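Local coordinates for penicillin-binding protein PbpB (Mycobacterium tuberculosis, PDB 6KGU) that cross-links the peptide subunits of peptidoglycan in the mycobacterial cell wall through its transpeptidase domain, the target of beta-lactam antibiotics such as aztreonam, at residues 345-356 and 386-396. Sequence-based numbering, arbitrary orientation.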
loop_
_atom_site.group_PDB
_atom_site.type_symbol
_atom_site.label_atom_id
_atom_site.label_comp_id
_atom_site.label_asym_id
_atom_site.label_seq_id
_atom_site.Cartn_x
_atom_site.Cartn_y
_atom_site.Cartn_z
ATOM N N LEU A 345 -10.443 0.957 13.732
ATOM C CA LEU A 345 -10.129 -0.010 12.678
ATOM C C LEU A 345 -11.077 0.130 11.500
ATOM O O LEU A 345 -10.652 0.145 10.339
ATOM C CB LEU A 345 -10.225 -1.447 13.203
ATOM C CG LEU A 345 -9.178 -2.191 14.011
ATOM C CD1 LEU A 345 -9.713 -3.573 14.399
ATOM C CD2 LEU A 345 -7.829 -2.314 13.273
ATOM N N ARG A 346 -12.382 0.190 11.782
ATOM C CA ARG A 346 -13.371 0.284 10.713
ATOM C C ARG A 346 -13.265 1.610 9.977
ATOM O O ARG A 346 -13.353 1.648 8.743
ATOM C CB ARG A 346 -14.778 0.100 11.287
ATOM C CG ARG A 346 -15.111 -1.332 11.649
ATOM C CD ARG A 346 -15.792 -2.013 10.479
ATOM N NE ARG A 346 -15.130 -3.264 10.135
ATOM C CZ ARG A 346 -15.417 -3.988 9.061
ATOM N NH1 ARG A 346 -16.368 -3.590 8.219
ATOM N NH2 ARG A 346 -14.750 -5.112 8.838
ATOM N N LYS A 347 -13.067 2.713 10.707
ATOM C CA LYS A 347 -12.950 3.998 10.022
ATOM C C LYS A 347 -11.733 4.016 9.106
ATOM O O LYS A 347 -11.769 4.619 8.027
ATOM C CB LYS A 347 -12.889 5.156 11.027
ATOM C CG LYS A 347 -14.253 5.606 11.549
ATOM C CD LYS A 347 -14.188 6.952 12.288
ATOM C CE LYS A 347 -13.034 6.985 13.300
ATOM N NZ LYS A 347 -13.016 8.194 14.218
ATOM N N PHE A 348 -10.643 3.363 9.521
ATOM C CA PHE A 348 -9.463 3.270 8.677
ATOM C C PHE A 348 -9.678 2.375 7.460
ATOM O O PHE A 348 -8.757 2.257 6.646
ATOM C CB PHE A 348 -8.265 2.750 9.494
ATOM C CG PHE A 348 -7.436 3.838 10.137
ATOM C CD1 PHE A 348 -6.684 4.712 9.359
ATOM C CD2 PHE A 348 -7.399 3.979 11.515
ATOM C CE1 PHE A 348 -5.894 5.712 9.961
ATOM C CE2 PHE A 348 -6.624 4.971 12.129
ATOM C CZ PHE A 348 -5.871 5.840 11.351
ATOM N N GLY A 349 -10.833 1.710 7.344
ATOM C CA GLY A 349 -11.208 0.980 6.142
ATOM C C GLY A 349 -10.807 -0.480 6.094
ATOM O O GLY A 349 -10.934 -1.105 5.032
ATOM N N LEU A 350 -10.343 -1.050 7.200
ATOM C CA LEU A 350 -9.914 -2.440 7.190
ATOM C C LEU A 350 -11.120 -3.370 7.106
ATOM O O LEU A 350 -12.218 -3.041 7.555
ATOM C CB LEU A 350 -9.082 -2.740 8.435
ATOM C CG LEU A 350 -7.885 -1.781 8.549
ATOM C CD1 LEU A 350 -6.991 -2.143 9.741
ATOM C CD2 LEU A 350 -7.068 -1.747 7.235
ATOM N N GLY A 351 -10.914 -4.533 6.495
ATOM C CA GLY A 351 -11.969 -5.515 6.319
ATOM C C GLY A 351 -12.949 -5.206 5.207
ATOM O O GLY A 351 -13.899 -5.971 5.011
ATOM N N GLN A 352 -12.751 -4.117 4.472
ATOM C CA GLN A 352 -13.658 -3.694 3.418
ATOM C C GLN A 352 -12.856 -3.382 2.157
ATOM O O GLN A 352 -11.798 -2.750 2.226
ATOM C CB GLN A 352 -14.477 -2.443 3.866
ATOM C CG GLN A 352 -14.914 -2.458 5.365
ATOM C CD GLN A 352 -14.889 -1.058 6.051
ATOM O OE1 GLN A 352 -15.662 -0.168 5.687
ATOM N NE2 GLN A 352 -14.000 -0.877 7.049
ATOM N N ARG A 353 -13.361 -3.832 1.007
ATOM C CA ARG A 353 -12.797 -3.431 -0.277
ATOM C C ARG A 353 -12.787 -1.914 -0.426
ATOM O O ARG A 353 -13.721 -1.222 -0.011
ATOM C CB ARG A 353 -13.600 -4.033 -1.436
ATOM C CG ARG A 353 -13.285 -5.467 -1.709
ATOM C CD ARG A 353 -14.163 -6.018 -2.827
ATOM N NE ARG A 353 -13.887 -7.437 -2.995
ATOM C CZ ARG A 353 -14.591 -8.410 -2.429
ATOM N NH1 ARG A 353 -15.635 -8.115 -1.659
ATOM N NH2 ARG A 353 -14.249 -9.679 -2.634
ATOM N N THR A 354 -11.733 -1.397 -1.061
ATOM C CA THR A 354 -11.635 0.037 -1.264
ATOM C C THR A 354 -12.562 0.528 -2.372
ATOM O O THR A 354 -12.904 1.713 -2.381
ATOM C CB THR A 354 -10.204 0.443 -1.621
ATOM O OG1 THR A 354 -9.873 -0.111 -2.900
ATOM C CG2 THR A 354 -9.198 -0.030 -0.564
ATOM N N GLY A 355 -12.953 -0.347 -3.305
ATOM C CA GLY A 355 -13.608 0.098 -4.524
ATOM C C GLY A 355 -12.679 0.763 -5.523
ATOM O O GLY A 355 -13.126 1.602 -6.319
ATOM N N VAL A 356 -11.392 0.398 -5.519
ATOM C CA VAL A 356 -10.395 1.093 -6.344
ATOM C C VAL A 356 -10.668 0.961 -7.839
ATOM O O VAL A 356 -10.163 1.768 -8.634
ATOM C CB VAL A 356 -8.977 0.570 -5.988
ATOM C CG1 VAL A 356 -8.887 -0.929 -6.238
ATOM C CG2 VAL A 356 -7.906 1.310 -6.780
ATOM N N LEU A 386 -5.620 -10.318 12.052
ATOM C CA LEU A 386 -6.387 -9.696 10.990
ATOM C C LEU A 386 -5.499 -9.697 9.760
ATOM O O LEU A 386 -4.289 -9.947 9.847
ATOM C CB LEU A 386 -6.828 -8.269 11.349
ATOM C CG LEU A 386 -5.807 -7.129 11.280
ATOM C CD1 LEU A 386 -6.479 -5.794 11.550
ATOM C CD2 LEU A 386 -4.664 -7.350 12.277
ATOM N N SER A 387 -6.101 -9.418 8.607
ATOM C CA SER A 387 -5.322 -9.357 7.382
ATOM C C SER A 387 -5.795 -8.180 6.553
ATOM O O SER A 387 -6.953 -7.761 6.649
ATOM C CB SER A 387 -5.431 -10.667 6.584
ATOM O OG SER A 387 -6.725 -10.793 6.042
ATOM N N MET A 388 -4.890 -7.655 5.725
ATOM C CA MET A 388 -5.198 -6.524 4.868
ATOM C C MET A 388 -4.349 -6.640 3.618
ATOM O O MET A 388 -3.295 -7.276 3.624
ATOM C CB MET A 388 -4.897 -5.181 5.555
ATOM C CG MET A 388 -3.392 -4.977 5.861
ATOM S SD MET A 388 -3.031 -3.488 6.841
ATOM C CE MET A 388 -3.898 -3.876 8.370
ATOM N N THR A 389 -4.801 -5.979 2.560
ATOM C CA THR A 389 -4.005 -5.841 1.357
ATOM C C THR A 389 -3.002 -4.702 1.496
ATOM O O THR A 389 -3.111 -3.832 2.368
ATOM C CB THR A 389 -4.903 -5.603 0.149
ATOM O OG1 THR A 389 -5.554 -4.344 0.297
ATOM C CG2 THR A 389 -5.967 -6.706 0.057
ATOM N N LEU A 390 -2.002 -4.723 0.614
ATOM C CA LEU A 390 -1.072 -3.605 0.509
ATOM C C LEU A 390 -1.804 -2.294 0.256
ATOM O O LEU A 390 -1.438 -1.249 0.813
ATOM C CB LEU A 390 -0.056 -3.873 -0.613
ATOM C CG LEU A 390 1.103 -2.866 -0.651
ATOM C CD1 LEU A 390 1.745 -2.776 0.717
ATOM C CD2 LEU A 390 2.163 -3.246 -1.713
ATOM N N LEU A 391 -2.835 -2.321 -0.596
ATOM C CA LEU A 391 -3.559 -1.086 -0.895
ATOM C C LEU A 391 -4.292 -0.562 0.337
ATOM O O LEU A 391 -4.284 0.647 0.610
ATOM C CB LEU A 391 -4.543 -1.313 -2.052
ATOM C CG LEU A 391 -5.360 -0.087 -2.452
ATOM C CD1 LEU A 391 -4.456 1.056 -2.942
ATOM C CD2 LEU A 391 -6.397 -0.460 -3.522
ATOM N N GLN A 392 -4.972 -1.458 1.070
ATOM C CA GLN A 392 -5.610 -1.071 2.327
ATOM C C GLN A 392 -4.593 -0.490 3.311
ATOM O O GLN A 392 -4.847 0.532 3.955
ATOM C CB GLN A 392 -6.291 -2.287 2.960
ATOM C CG GLN A 392 -7.585 -2.700 2.277
ATOM C CD GLN A 392 -8.176 -3.939 2.898
ATOM O OE1 GLN A 392 -7.439 -4.836 3.310
ATOM N NE2 GLN A 392 -9.512 -4.009 2.960
ATOM N N MET A 393 -3.459 -1.174 3.482
ATOM C CA MET A 393 -2.417 -0.685 4.384
ATOM C C MET A 393 -1.989 0.719 3.995
ATOM O O MET A 393 -1.968 1.634 4.828
ATOM C CB MET A 393 -1.220 -1.645 4.352
ATOM C CG MET A 393 -0.074 -1.278 5.286
ATOM S SD MET A 393 1.380 -2.327 4.990
ATOM C CE MET A 393 2.360 -1.259 3.929
ATOM N N THR A 394 -1.660 0.908 2.715
ATOM C CA THR A 394 -1.274 2.224 2.223
ATOM C C THR A 394 -2.404 3.237 2.390
ATOM O O THR A 394 -2.156 4.413 2.673
ATOM C CB THR A 394 -0.847 2.106 0.759
ATOM O OG1 THR A 394 0.119 1.053 0.644
ATOM C CG2 THR A 394 -0.222 3.384 0.272
ATOM N N GLY A 395 -3.653 2.798 2.222
ATOM C CA GLY A 395 -4.774 3.714 2.369
ATOM C C GLY A 395 -4.936 4.219 3.791
ATOM O O GLY A 395 -5.367 5.360 4.003
ATOM N N MET A 396 -4.567 3.395 4.780
ATOM C CA MET A 396 -4.570 3.831 6.177
ATOM C C MET A 396 -3.667 5.030 6.377
ATOM O O MET A 396 -4.034 5.996 7.056
ATOM C CB MET A 396 -4.107 2.698 7.095
ATOM C CG MET A 396 -5.133 1.629 7.355
ATOM S SD MET A 396 -4.919 0.922 8.995
ATOM C CE MET A 396 -3.398 -0.012 8.827
HETATM O O HOH W 1 -7.458 1.390 4.221
HETATM O O HOH W 2 -8.203 -5.343 5.942
#
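In the transpeptidase domain, the capping box that starts helix 390-401 also ties it to the loop after helix 338-347, with Q392 of the box bonded to Q352 of that loop. T389 OG1 accepts from Q392 N, and in return T389 N donates to Q392 OE1 (3.0 Å). With CG beside its own backbone N (chi1 -75°) and the chain extended beyond, Q392 carries its amide over to the loop, where NE2 donates to Q352 O at 2.7 Å, approaching from above the carbonyl plane. A363 O is a second acceptor for NE2, while OE1 also receives a water that accepts from G351 N and donates to S387 O; both ends of this buried amide are therefore gripped. Another water joins F348 O to Q392 O. The loop itself leaves helix 338-347 through a Schellman motif at G349 and a type II turn from G349 to Q352; Q352 NE2 holds this turn by donating to L350 O within it and to R346 O in the last turn of the helix.

Next to this amide, L350 CD1 packs against M388 CE and M396 SD, each at 3.8 Å, and also meets L386 CD1. The bent M396 chain sets SD oblique to the F348 face, near CB and CG, 4.6 Å from the ring centroid and 36° off the normal, a Met-aromatic contact, while M396 O lies at the ring edge, 3.5 Å from F348 CE1. Farther along, L391 CD2 fits against V356 CG1 (3.7 Å) and T354, whose OG1 is hydrogen-bonded to E361.

F348 and M396 both pack on helix 272-281, and the side chain of M396 lies about 10 Å from that of S269, the probable acyl-ester serine; on the far flank of helix 390-401, L390 and T394 rest on strand 220-227, and M393 on strand 493-502.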